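Local coordinates for oxidoreductase, zinc-binding dehydrogenase family (Myxococcus xanthus, PDB 5K1S), which probably acts as an NADP-dependent, zinc-binding medium-chain reductase in the alternative de novo biosynthesis of isovaleryl coenzyme A, at residues N63-L68 / R345-E350; T174-G179 / L314-R319; T190-G195 / Q222-A227; A256-I259 / T264-Q267. All coordinates share one frame; numbering follows the deposited sequence.

Contact 1: N63-L68 / R345-E350; sequences NRRGNL and RLENRE
Arg64 and Arg65 converge on a single carboxylate oxygen, OE2 of Glu347, and the contact is essentially this three-residue salt-bridge network. One bridge runs from Arg65 NH2 to Glu347 OE2 at 2.9 Å; the bond is bent, 135° at the hydrogen, and comes to the oxygen from above the carboxylate plane. Arg64 offers an edge of its guanidinium, again through NH2, but the modelled distance is too short to be trusted in detail. Its chain runs out extended and then bends at chi3 (53°), which swings the terminal group towards the glutamate. The two arginines differ in tilt, the Arg65 guanidinium lying 36° from the carboxylate plane and that of Arg64 standing much more steeply to it.

These charges join two helix ends of the medium-chain reductase fold: helix 58-64, which follows zinc ligand Cys57, and helix 339-347. The Arg64 side chain lies about 13 Å from the bound zinc ion.

Backbone hydrogen bonding shapes the first helix end. Gly66, at positive phi, closes it with a Schellman motif that includes Gly66 N to Asn63 O at 3.0 Å. Among polar contacts beyond the pair, Arg64 NE bonds His343 ND1 one turn back along helix 339-347, and Asn63 uses its amide to hold Thr71 and Gly131.

Contact 2: T174-G179 / L314-R319; sequences TVRTRG and LDEALR
Arg176 reaches out from helix 165-178 and lays the edge of its guanidinium against Glu316 of helix 311-323. The bond is a salt bridge from Arg176 NH1 to Glu316 OE2, 3.2 Å long and fairly straight at 155°, with the oxygen close to the guanidinium plane. It is taken up on the anti side of the carboxylate. The two side chains cross at about a right angle, and NH1 of Arg176 also passes 3.6 Å from Glu316 CG.

In the next shell, Arg319, three residues along the same helix, grips the glutamate side-on. Arg319 NE hydrogen-bonds Glu316 OE1 at 3.1 Å, nearly straight at 173°, while Arg319 NH2 bonds OE2. The latter oxygen thus accepts from two arginines, which approach from opposite faces of the carboxylate plane, so one carboxylate probably serves the charge of both guanidinium groups. Glu316 is set up for this by a bend at chi2 (63°), which turns its carboxylate towards Arg319.

This surface network spans two helices that pack on each other. Helix 165-178 carries zinc ligand Cys166 in its first turn and leads into strand 186-190 of the Rossmann sheet; helix 311-323 follows strand 302-305 and also covers Leu104 and Val164. Further out, the Arg176 side chain rests on Leu203 and Leu206 of helix 195-206. The two helices have a second polar link, as Thr177 OG1 hydrogen-bonds Glu313 OE2. Residues 174-178 form a wider pi-type turn, with Gly179 N bonded to Thr174 O at 2.7 Å.

Contact 3: T190-G195 / Q222-A227; sequences TGASGG and QALKEA
Leu224 reaches Ala192 by way of two staggered torsions. With chi1 at -65° its CG sits beside the backbone N and opposite the carbonyl carbon; chi2 at 173° then extends CD1 away from CA, leaving CD2 to branch off to one side. Both methyls find Ala192. The CB of Ala192 lies 3.5 Å from Leu224 CD2 and 3.9 Å from Leu224 CD1, fitting against the forked end of the leucine. CD2 of Leu224 also lies against the backbone of the turn, 3.4 Å from Ala192 O and 3.9 Å from Ser193 N.

The loop that receives the leucine links strand 186-190 to helix 195-206. Its Gly-Ala-Ser-Gly-Gly run belongs to the glycine-rich turn after the first strand of a Rossmann fold, which in relatives lies beneath the cofactor pyrophosphate and is consistent with NADP binding here. A type I turn from Gly191 to Gly194 is closed by Gly194 N to Gly191 O at 3.0 Å, and Gly194 then serves as N-cap residue of the helix. Leu224 approaches from helix 221-226, which follows the neighbouring strand 210-215; Ala213 of that strand touches both Leu224 and Ala192, and Leu198 and Val201 extend the apolar surroundings.

Since the pairing consists of methyl groups against a methyl and a peptide, it carries little directionality: the contact rests on burial and close fit of apolar surface, whereas the polar bond of the turn is made within its own backbone.

Contact 4: A256-I259 / T264-Q267; sequences AVEI and TFDQ
Glu258 leaves the end of strand 253-258 and reaches across to Thr264 and Phe265 on helix 262-270. From CB the chain continues with CG anti to the backbone N (chi1 179°), so that CG travels towards the helix and meets the rim of the Phe265 ring in its plane, 4.0 Å from Phe265 CD1. A bend at chi2 (60°) then turns the carboxylate towards the threonine, bringing CD to 3.2 Å from Thr264 OG1. At the tip the two oxygens have different company. OE1 accepts a weak hydrogen bond from Thr264 OG1 at 2.9 Å, lies 3.4 Å from Phe265 CA, and is also bonded to Thr268 OG1 one turn further on. OE2 is close to Thr264 OG1 as well, but the angle there is poor for a bond; its real partners are Thr190 OG1 on the adjacent strand and Gly261 N in the connection leading to the helix. The carboxylate and the phenyl ring are turned 42° apart.

This is a strand-to-helix junction of the Rossmann domain, at the end of the strand that lies between 186-190 and 276-280 in the parallel sheet. Phe265 continues the packing outward onto Val289 and Leu291, and onto Leu291 of the second subunit.

A buried carboxylate would be costly if left bare. Here the hydroxyls of Thr190, Thr264 and Thr268 and the N-H of Gly261 lie against it close to the start of a helix, an environment that would probably favour the charged form and ties strand, loop and helix together.

In the fold
Contact 1 closes the longest loop of the four and encloses the others; within it contact 2 encloses contacts 3 and 4, which follow in series. Contacts 3 and 4 belong to the nucleotide-binding Rossmann half, their centres about 15 Å apart, and touch because strands 186-190 and 253-258 are neighbours in its parallel sheet. Contact 2 joins helix 311-323 to helix 165-178, which carries zinc ligand Cys166 and reaches that sheet through Thr174 CG2, 3.8 Å from Val257 CG1. Contact 1, its centre about 23 to 27 Å from the others, lies in the GroES-like, zinc-binding half, with helix 339-347 between strands 330-335 and 354-358 of the mixed sheet.

Contact 1: N63-L68 / R345-E350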
loop_
_atom_site.group_PDB
_atom_site.type_symbol
_atom_site.label_atom_id
_atom_site.label_comp_id
_atom_site.label_asym_id
_atom_site.label_seq_id
_atom_site.Cartn_x
_atom_site.Cartn_y
_atom_site.Cartn_z
ATOM N N ASN A 63 11.167 20.171 -14.716
ATOM C CA ASN A 63 12.550 20.565 -14.473
ATOM C C ASN A 63 12.858 21.906 -15.129
ATOM O O ASN A 63 13.462 22.789 -14.509
ATOM C CB ASN A 63 13.487 19.472 -14.996
ATOM C CG ASN A 63 14.923 19.658 -14.545
ATOM O OD1 ASN A 63 15.210 20.425 -13.627
ATOM N ND2 ASN A 63 15.833 18.941 -15.186
ATOM N N ARG A 64 12.433 22.081 -16.382
ATOM C CA ARG A 64 12.739 23.312 -17.105
ATOM C C ARG A 64 12.151 24.536 -16.416
ATOM O O ARG A 64 12.730 25.625 -16.492
ATOM C CB ARG A 64 12.221 23.223 -18.541
ATOM C CG ARG A 64 12.363 24.522 -19.317
ATOM C CD ARG A 64 11.867 24.403 -20.743
ATOM N NE ARG A 64 10.502 23.889 -20.831
ATOM C CZ ARG A 64 9.417 24.555 -20.459
ATOM N NH1 ARG A 64 9.516 25.772 -19.942
ATOM N NH2 ARG A 64 8.223 23.995 -20.590
ATOM N N ARG A 65 11.005 24.386 -15.752
ATOM C CA ARG A 65 10.339 25.510 -15.104
ATOM C C ARG A 65 10.981 25.903 -13.781
ATOM O O ARG A 65 10.527 26.869 -13.159
ATOM C CB ARG A 65 8.861 25.184 -14.871
ATOM C CG ARG A 65 8.032 25.124 -16.141
ATOM C CD ARG A 65 6.606 24.684 -15.857
ATOM N NE ARG A 65 5.823 24.555 -17.084
ATOM C CZ ARG A 65 4.698 23.856 -17.187
ATOM N NH1 ARG A 65 4.211 23.203 -16.138
ATOM N NH2 ARG A 65 4.059 23.799 -18.349
ATOM N N GLY A 66 12.016 25.192 -13.340
ATOM C CA GLY A 66 12.622 25.454 -12.052
ATOM C C GLY A 66 11.928 24.792 -10.884
ATOM O O GLY A 66 12.268 25.087 -9.732
ATOM N N ASN A 67 10.975 23.899 -11.140
ATOM C CA ASN A 67 10.203 23.261 -10.085
ATOM C C ASN A 67 10.860 21.994 -9.552
ATOM O O ASN A 67 10.236 21.273 -8.769
ATOM C CB ASN A 67 8.791 22.955 -10.590
ATOM C CG ASN A 67 7.979 24.217 -10.834
ATOM O OD1 ASN A 67 8.120 25.203 -10.115
ATOM N ND2 ASN A 67 7.133 24.194 -11.856
ATOM N N LEU A 68 12.093 21.704 -9.965
ATOM C CA LEU A 68 12.910 20.681 -9.322
ATOM C C LEU A 68 13.990 21.385 -8.511
ATOM O O LEU A 68 14.898 21.991 -9.103
ATOM C CB LEU A 68 13.537 19.743 -10.355
ATOM C CG LEU A 68 12.685 18.541 -10.779
ATOM C CD1 LEU A 68 12.513 17.554 -9.631
ATOM C CD2 LEU A 68 11.331 18.990 -11.286
ATOM N N ARG A 345 4.939 20.939 -27.716
ATOM C CA ARG A 345 4.033 19.858 -28.091
ATOM C C ARG A 345 3.597 19.067 -26.866
ATOM O O ARG A 345 2.405 18.799 -26.673
ATOM C CB ARG A 345 4.709 18.931 -29.102
ATOM C CG ARG A 345 4.905 19.528 -30.484
ATOM C CD ARG A 345 5.530 18.510 -31.430
ATOM N NE ARG A 345 4.720 17.298 -31.544
ATOM C CZ ARG A 345 5.090 16.205 -32.204
ATOM N NH1 ARG A 345 6.265 16.156 -32.819
ATOM N NH2 ARG A 345 4.281 15.155 -32.249
ATOM N N LEU A 346 4.557 18.684 -26.023
ATOM C CA LEU A 346 4.241 17.837 -24.879
ATOM C C LEU A 346 3.380 18.576 -23.862
ATOM O O LEU A 346 2.468 17.987 -23.272
ATOM C CB LEU A 346 5.537 17.337 -24.236
ATOM C CG LEU A 346 5.398 16.355 -23.071
ATOM C CD1 LEU A 346 4.614 15.115 -23.480
ATOM C CD2 LEU A 346 6.774 15.966 -22.553
ATOM N N GLU A 347 3.648 19.866 -23.647
ATOM C CA GLU A 347 2.870 20.634 -22.680
ATOM C C GLU A 347 1.406 20.710 -23.089
ATOM O O GLU A 347 0.506 20.446 -22.282
ATOM C CB GLU A 347 3.450 22.042 -22.537
ATOM C CG GLU A 347 4.715 22.123 -21.707
ATOM C CD GLU A 347 5.264 23.532 -21.636
ATOM O OE1 GLU A 347 5.053 24.305 -22.597
ATOM O OE2 GLU A 347 5.898 23.872 -20.615
ATOM N N ASN A 348 1.146 21.074 -24.343
ATOM C CA ASN A 348 -0.207 21.320 -24.823
ATOM C C ASN A 348 -0.929 20.046 -25.250
ATOM O O ASN A 348 -1.936 20.130 -25.966
ATOM C CB ASN A 348 -0.166 22.319 -25.981
ATOM C CG ASN A 348 0.415 23.660 -25.569
ATOM O OD1 ASN A 348 1.497 24.045 -26.012
ATOM N ND2 ASN A 348 -0.303 24.377 -24.711
ATOM N N ARG A 349 -0.443 18.877 -24.834
ATOM C CA ARG A 349 -1.105 17.600 -25.101
ATOM C C ARG A 349 -1.353 17.380 -26.592
ATOM O O ARG A 349 -2.203 16.572 -26.974
ATOM C CB ARG A 349 -2.424 17.493 -24.326
ATOM N N GLU A 350 -0.611 18.081 -27.450
ATOM C CA GLU A 350 -0.753 17.935 -28.891
ATOM C C GLU A 350 0.008 16.732 -29.443
ATOM O O GLU A 350 0.330 16.714 -30.637
ATOM C CB GLU A 350 -0.288 19.213 -29.594
#

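Contact 2: T174-G179 / L314-R319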
loop_
_atom_site.group_PDB
_atom_site.type_symbol
_atom_site.label_atom_id
_atom_site.label_comp_id
_atom_site.label_asym_id
_atom_site.label_seq_id
_atom_site.Cartn_x
_atom_site.Cartn_y
_atom_site.Cartn_z
ATOM N N THR A 174 6.366 -1.749 -11.591
ATOM C CA THR A 174 4.988 -1.740 -11.109
ATOM C C THR A 174 4.347 -3.119 -11.224
ATOM O O THR A 174 3.823 -3.653 -10.241
ATOM C CB THR A 174 4.168 -0.715 -11.897
ATOM O OG1 THR A 174 4.795 0.570 -11.813
ATOM C CG2 THR A 174 2.747 -0.620 -11.355
ATOM N N VAL A 175 4.378 -3.704 -12.422
ATOM C CA VAL A 175 3.655 -4.944 -12.675
ATOM C C VAL A 175 4.310 -6.112 -11.948
ATOM O O VAL A 175 3.625 -6.945 -11.343
ATOM C CB VAL A 175 3.571 -5.198 -14.192
ATOM C CG1 VAL A 175 2.848 -6.508 -14.491
ATOM C CG2 VAL A 175 2.878 -4.033 -14.890
ATOM N N ARG A 176 5.640 -6.198 -11.994
ATOM C CA ARG A 176 6.359 -7.376 -11.520
ATOM C C ARG A 176 6.945 -7.187 -10.126
ATOM O O ARG A 176 6.536 -7.861 -9.176
ATOM C CB ARG A 176 7.479 -7.729 -12.503
ATOM C CG ARG A 176 6.990 -8.297 -13.803
ATOM C CD ARG A 176 8.156 -8.793 -14.614
ATOM N NE ARG A 176 7.734 -9.379 -15.880
ATOM C CZ ARG A 176 8.572 -9.775 -16.832
ATOM N NH1 ARG A 176 9.883 -9.642 -16.662
ATOM N NH2 ARG A 176 8.101 -10.300 -17.954
ATOM N N THR A 177 7.916 -6.283 -9.992
ATOM C CA THR A 177 8.648 -6.151 -8.738
ATOM C C THR A 177 7.700 -5.858 -7.581
ATOM O O THR A 177 7.746 -6.522 -6.539
ATOM C CB THR A 177 9.702 -5.050 -8.865
ATOM O OG1 THR A 177 10.247 -5.054 -10.191
ATOM C CG2 THR A 177 10.818 -5.271 -7.864
ATOM N N ARG A 178 6.825 -4.868 -7.750
ATOM C CA ARG A 178 5.899 -4.470 -6.697
ATOM C C ARG A 178 4.563 -5.196 -6.806
ATOM O O ARG A 178 4.086 -5.776 -5.826
ATOM C CB ARG A 178 5.687 -2.954 -6.747
ATOM C CG ARG A 178 6.957 -2.146 -6.516
ATOM C CD ARG A 178 7.391 -2.203 -5.063
ATOM N NE ARG A 178 6.413 -1.571 -4.186
ATOM C CZ ARG A 178 6.407 -1.679 -2.863
ATOM N NH1 ARG A 178 7.329 -2.405 -2.245
ATOM N NH2 ARG A 178 5.472 -1.064 -2.154
ATOM N N GLY A 179 3.950 -5.179 -7.991
ATOM C CA GLY A 179 2.643 -5.795 -8.145
ATOM C C GLY A 179 2.683 -7.307 -8.026
ATOM O O GLY A 179 1.763 -7.918 -7.477
ATOM N N LEU A 314 15.530 -2.058 -15.692
ATOM C CA LEU A 314 15.771 -1.463 -17.000
ATOM C C LEU A 314 16.404 -2.470 -17.951
ATOM O O LEU A 314 16.016 -2.551 -19.123
ATOM C CB LEU A 314 16.657 -0.223 -16.864
ATOM C CG LEU A 314 17.028 0.467 -18.183
ATOM C CD1 LEU A 314 15.784 0.873 -18.963
ATOM C CD2 LEU A 314 17.914 1.679 -17.931
ATOM N N ASP A 315 17.382 -3.244 -17.471
ATOM C CA ASP A 315 17.946 -4.308 -18.296
ATOM C C ASP A 315 16.853 -5.246 -18.789
ATOM O O ASP A 315 16.851 -5.648 -19.958
ATOM C CB ASP A 315 19.002 -5.089 -17.509
ATOM C CG ASP A 315 20.296 -4.313 -17.329
ATOM O OD1 ASP A 315 20.614 -3.461 -18.187
ATOM O OD2 ASP A 315 20.999 -4.558 -16.328
ATOM N N GLU A 316 15.912 -5.599 -17.911
ATOM C CA GLU A 316 14.810 -6.466 -18.312
ATOM C C GLU A 316 13.851 -5.742 -19.249
ATOM O O GLU A 316 13.398 -6.316 -20.247
ATOM C CB GLU A 316 14.072 -6.972 -17.071
ATOM C CG GLU A 316 12.911 -7.907 -17.367
ATOM C CD GLU A 316 13.348 -9.190 -18.049
ATOM O OE1 GLU A 316 14.570 -9.439 -18.136
ATOM O OE2 GLU A 316 12.466 -9.952 -18.501
ATOM N N ALA A 317 13.527 -4.485 -18.943
ATOM C CA ALA A 317 12.633 -3.717 -19.805
ATOM C C ALA A 317 13.221 -3.568 -21.201
ATOM O O ALA A 317 12.532 -3.781 -22.206
ATOM C CB ALA A 317 12.363 -2.346 -19.187
ATOM N N LEU A 318 14.500 -3.197 -21.284
ATOM C CA LEU A 318 15.157 -3.095 -22.582
ATOM C C LEU A 318 15.118 -4.425 -23.321
ATOM O O LEU A 318 14.926 -4.463 -24.542
ATOM C CB LEU A 318 16.599 -2.619 -22.402
ATOM C CG LEU A 318 16.759 -1.196 -21.861
ATOM C CD1 LEU A 318 18.194 -0.944 -21.425
ATOM C CD2 LEU A 318 16.335 -0.178 -22.906
ATOM N N ARG A 319 15.292 -5.532 -22.596
ATOM C CA ARG A 319 15.237 -6.845 -23.230
ATOM C C ARG A 319 13.843 -7.131 -23.776
ATOM O O ARG A 319 13.702 -7.700 -24.865
ATOM C CB ARG A 319 15.652 -7.925 -22.234
ATOM C CG ARG A 319 15.859 -9.293 -22.865
ATOM C CD ARG A 319 16.020 -10.380 -21.817
ATOM N NE ARG A 319 14.812 -10.546 -21.012
ATOM C CZ ARG A 319 13.708 -11.155 -21.433
ATOM N NH1 ARG A 319 13.644 -11.655 -22.660
ATOM N NH2 ARG A 319 12.660 -11.260 -20.627
#

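Contact 3: T190-G195 / Q222-A227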
loop_
_atom_site.group_PDB
_atom_site.type_symbol
_atom_site.label_atom_id
_atom_site.label_comp_id
_atom_site.label_asym_id
_atom_site.label_seq_id
_atom_site.Cartn_x
_atom_site.Cartn_y
_atom_site.Cartn_z
ATOM N N THR A 190 -5.607 1.898 -15.161
ATOM C CA THR A 190 -6.118 3.218 -15.490
ATOM C C THR A 190 -5.082 3.974 -16.314
ATOM O O THR A 190 -3.887 3.670 -16.283
ATOM C CB THR A 190 -6.460 4.009 -14.225
ATOM O OG1 THR A 190 -5.261 4.299 -13.496
ATOM C CG2 THR A 190 -7.411 3.215 -13.338
ATOM N N GLY A 191 -5.557 4.967 -17.057
ATOM C CA GLY A 191 -4.672 5.688 -17.963
ATOM C C GLY A 191 -3.910 4.770 -18.891
ATOM O O GLY A 191 -2.746 5.033 -19.216
ATOM N N ALA A 192 -4.549 3.681 -19.325
ATOM C CA ALA A 192 -3.856 2.684 -20.131
ATOM C C ALA A 192 -3.331 3.273 -21.434
ATOM O O ALA A 192 -2.343 2.773 -21.985
ATOM C CB ALA A 192 -4.787 1.508 -20.420
ATOM N N SER A 193 -3.971 4.327 -21.942
ATOM C CA SER A 193 -3.554 4.927 -23.204
ATOM C C SER A 193 -2.215 5.647 -23.106
ATOM O O SER A 193 -1.653 6.012 -24.144
ATOM C CB SER A 193 -4.628 5.899 -23.696
ATOM O OG SER A 193 -4.926 6.868 -22.708
ATOM N N GLY A 194 -1.694 5.859 -21.900
ATOM C CA GLY A 194 -0.432 6.541 -21.729
ATOM C C GLY A 194 0.764 5.643 -21.995
ATOM O O GLY A 194 0.648 4.453 -22.288
ATOM N N GLY A 195 1.950 6.246 -21.881
ATOM C CA GLY A 195 3.176 5.501 -22.122
ATOM C C GLY A 195 3.374 4.373 -21.127
ATOM O O GLY A 195 3.709 3.247 -21.503
ATOM N N GLN A 222 -8.948 0.811 -30.112
ATOM C CA GLN A 222 -8.323 -0.030 -31.127
ATOM C C GLN A 222 -6.868 -0.328 -30.792
ATOM O O GLN A 222 -6.346 -1.380 -31.178
ATOM C CB GLN A 222 -8.422 0.643 -32.497
ATOM N N ALA A 223 -6.198 0.578 -30.078
ATOM C CA ALA A 223 -4.804 0.357 -29.708
ATOM C C ALA A 223 -4.694 -0.514 -28.462
ATOM O O ALA A 223 -3.961 -1.510 -28.455
ATOM C CB ALA A 223 -4.101 1.697 -29.488
ATOM N N LEU A 224 -5.417 -0.154 -27.399
ATOM C CA LEU A 224 -5.355 -0.933 -26.165
ATOM C C LEU A 224 -5.732 -2.387 -26.412
ATOM O O LEU A 224 -5.097 -3.301 -25.873
ATOM C CB LEU A 224 -6.271 -0.311 -25.109
ATOM C CG LEU A 224 -5.880 1.090 -24.631
ATOM C CD1 LEU A 224 -6.950 1.661 -23.717
ATOM C CD2 LEU A 224 -4.532 1.067 -23.923
ATOM N N LYS A 225 -6.763 -2.623 -27.225
ATOM C CA LYS A 225 -7.136 -3.992 -27.564
ATOM C C LYS A 225 -6.003 -4.694 -28.302
ATOM O O LYS A 225 -5.599 -5.804 -27.937
ATOM C CB LYS A 225 -8.413 -3.992 -28.404
ATOM N N GLU A 226 -5.472 -4.055 -29.349
ATOM C CA GLU A 226 -4.355 -4.640 -30.084
ATOM C C GLU A 226 -3.124 -4.789 -29.201
ATOM O O GLU A 226 -2.281 -5.658 -29.453
ATOM C CB GLU A 226 -4.027 -3.782 -31.307
ATOM N N ALA A 227 -3.003 -3.960 -28.165
ATOM C CA ALA A 227 -1.861 -4.017 -27.262
ATOM C C ALA A 227 -1.941 -5.173 -26.274
ATOM O O ALA A 227 -1.016 -5.340 -25.471
ATOM C CB ALA A 227 -1.738 -2.698 -26.495
#

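Contact 4: A256-I259 / T264-Q267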
loop_
_atom_site.group_PDB
_atom_site.type_symbol
_atom_site.label_atom_id
_atom_site.label_comp_id
_atom_site.label_asym_id
_atom_site.label_seq_id
_atom_site.Cartn_x
_atom_site.Cartn_y
_atom_site.Cartn_z
ATOM N N ALA A 256 -4.788 -3.844 -9.330
ATOM C CA ALA A 256 -5.072 -2.652 -10.116
ATOM C C ALA A 256 -3.809 -1.812 -10.234
ATOM O O ALA A 256 -3.104 -1.599 -9.243
ATOM C CB ALA A 256 -6.198 -1.826 -9.488
ATOM N N VAL A 257 -3.531 -1.341 -11.445
ATOM C CA VAL A 257 -2.402 -0.459 -11.716
ATOM C C VAL A 257 -2.969 0.951 -11.829
ATOM O O VAL A 257 -3.542 1.325 -12.857
ATOM C CB VAL A 257 -1.651 -0.874 -12.983
ATOM C CG1 VAL A 257 -0.485 0.066 -13.249
ATOM C CG2 VAL A 257 -1.165 -2.312 -12.862
ATOM N N GLU A 258 -2.809 1.742 -10.769
ATOM C CA GLU A 258 -3.395 3.080 -10.701
ATOM C C GLU A 258 -2.376 4.087 -11.220
ATOM O O GLU A 258 -1.515 4.560 -10.475
ATOM C CB GLU A 258 -3.826 3.404 -9.274
ATOM C CG GLU A 258 -4.434 4.791 -9.111
ATOM C CD GLU A 258 -5.674 4.996 -9.964
ATOM O OE1 GLU A 258 -6.787 4.687 -9.486
ATOM O OE2 GLU A 258 -5.535 5.461 -11.114
ATOM N N ILE A 259 -2.480 4.420 -12.504
ATOM C CA ILE A 259 -1.602 5.416 -13.113
ATOM C C ILE A 259 -2.185 6.816 -12.986
ATOM O O ILE A 259 -1.460 7.774 -12.709
ATOM C CB ILE A 259 -1.343 5.053 -14.589
ATOM C CG1 ILE A 259 -0.650 3.691 -14.693
ATOM C CG2 ILE A 259 -0.502 6.136 -15.267
ATOM C CD1 ILE A 259 -0.553 3.155 -16.109
ATOM N N THR A 264 -9.364 8.650 -10.594
ATOM C CA THR A 264 -10.015 7.351 -10.718
ATOM C C THR A 264 -9.895 6.499 -9.462
ATOM O O THR A 264 -10.417 5.379 -9.440
ATOM C CB THR A 264 -9.425 6.575 -11.902
ATOM O OG1 THR A 264 -8.054 6.259 -11.633
ATOM C CG2 THR A 264 -9.508 7.389 -13.183
ATOM N N PHE A 265 -9.235 7.000 -8.415
ATOM C CA PHE A 265 -8.892 6.155 -7.275
ATOM C C PHE A 265 -10.139 5.605 -6.589
ATOM O O PHE A 265 -10.254 4.395 -6.363
ATOM C CB PHE A 265 -8.036 6.946 -6.285
ATOM C CG PHE A 265 -7.341 6.091 -5.265
ATOM C CD1 PHE A 265 -6.232 5.340 -5.613
ATOM C CD2 PHE A 265 -7.791 6.044 -3.960
ATOM C CE1 PHE A 265 -5.590 4.557 -4.678
ATOM C CE2 PHE A 265 -7.153 5.264 -3.022
ATOM C CZ PHE A 265 -6.051 4.519 -3.381
ATOM N N ASP A 266 -11.086 6.483 -6.247
ATOM C CA ASP A 266 -12.258 6.050 -5.491
ATOM C C ASP A 266 -12.998 4.925 -6.207
ATOM O O ASP A 266 -13.496 3.993 -5.563
ATOM C CB ASP A 266 -13.189 7.237 -5.246
ATOM C CG ASP A 266 -14.352 6.886 -4.341
ATOM O OD1 ASP A 266 -14.139 6.781 -3.114
ATOM O OD2 ASP A 266 -15.480 6.720 -4.854
ATOM N N GLN A 267 -13.083 4.993 -7.537
ATOM C CA GLN A 267 -13.733 3.926 -8.294
ATOM C C GLN A 267 -12.857 2.681 -8.357
ATOM O O GLN A 267 -13.368 1.555 -8.317
ATOM C CB GLN A 267 -14.069 4.415 -9.701
ATOM C CG GLN A 267 -15.169 5.457 -9.752
ATOM C CD GLN A 267 -16.523 4.892 -9.375
ATOM O OE1 GLN A 267 -17.238 4.352 -10.220
ATOM N NE2 GLN A 267 -16.881 5.011 -8.103
#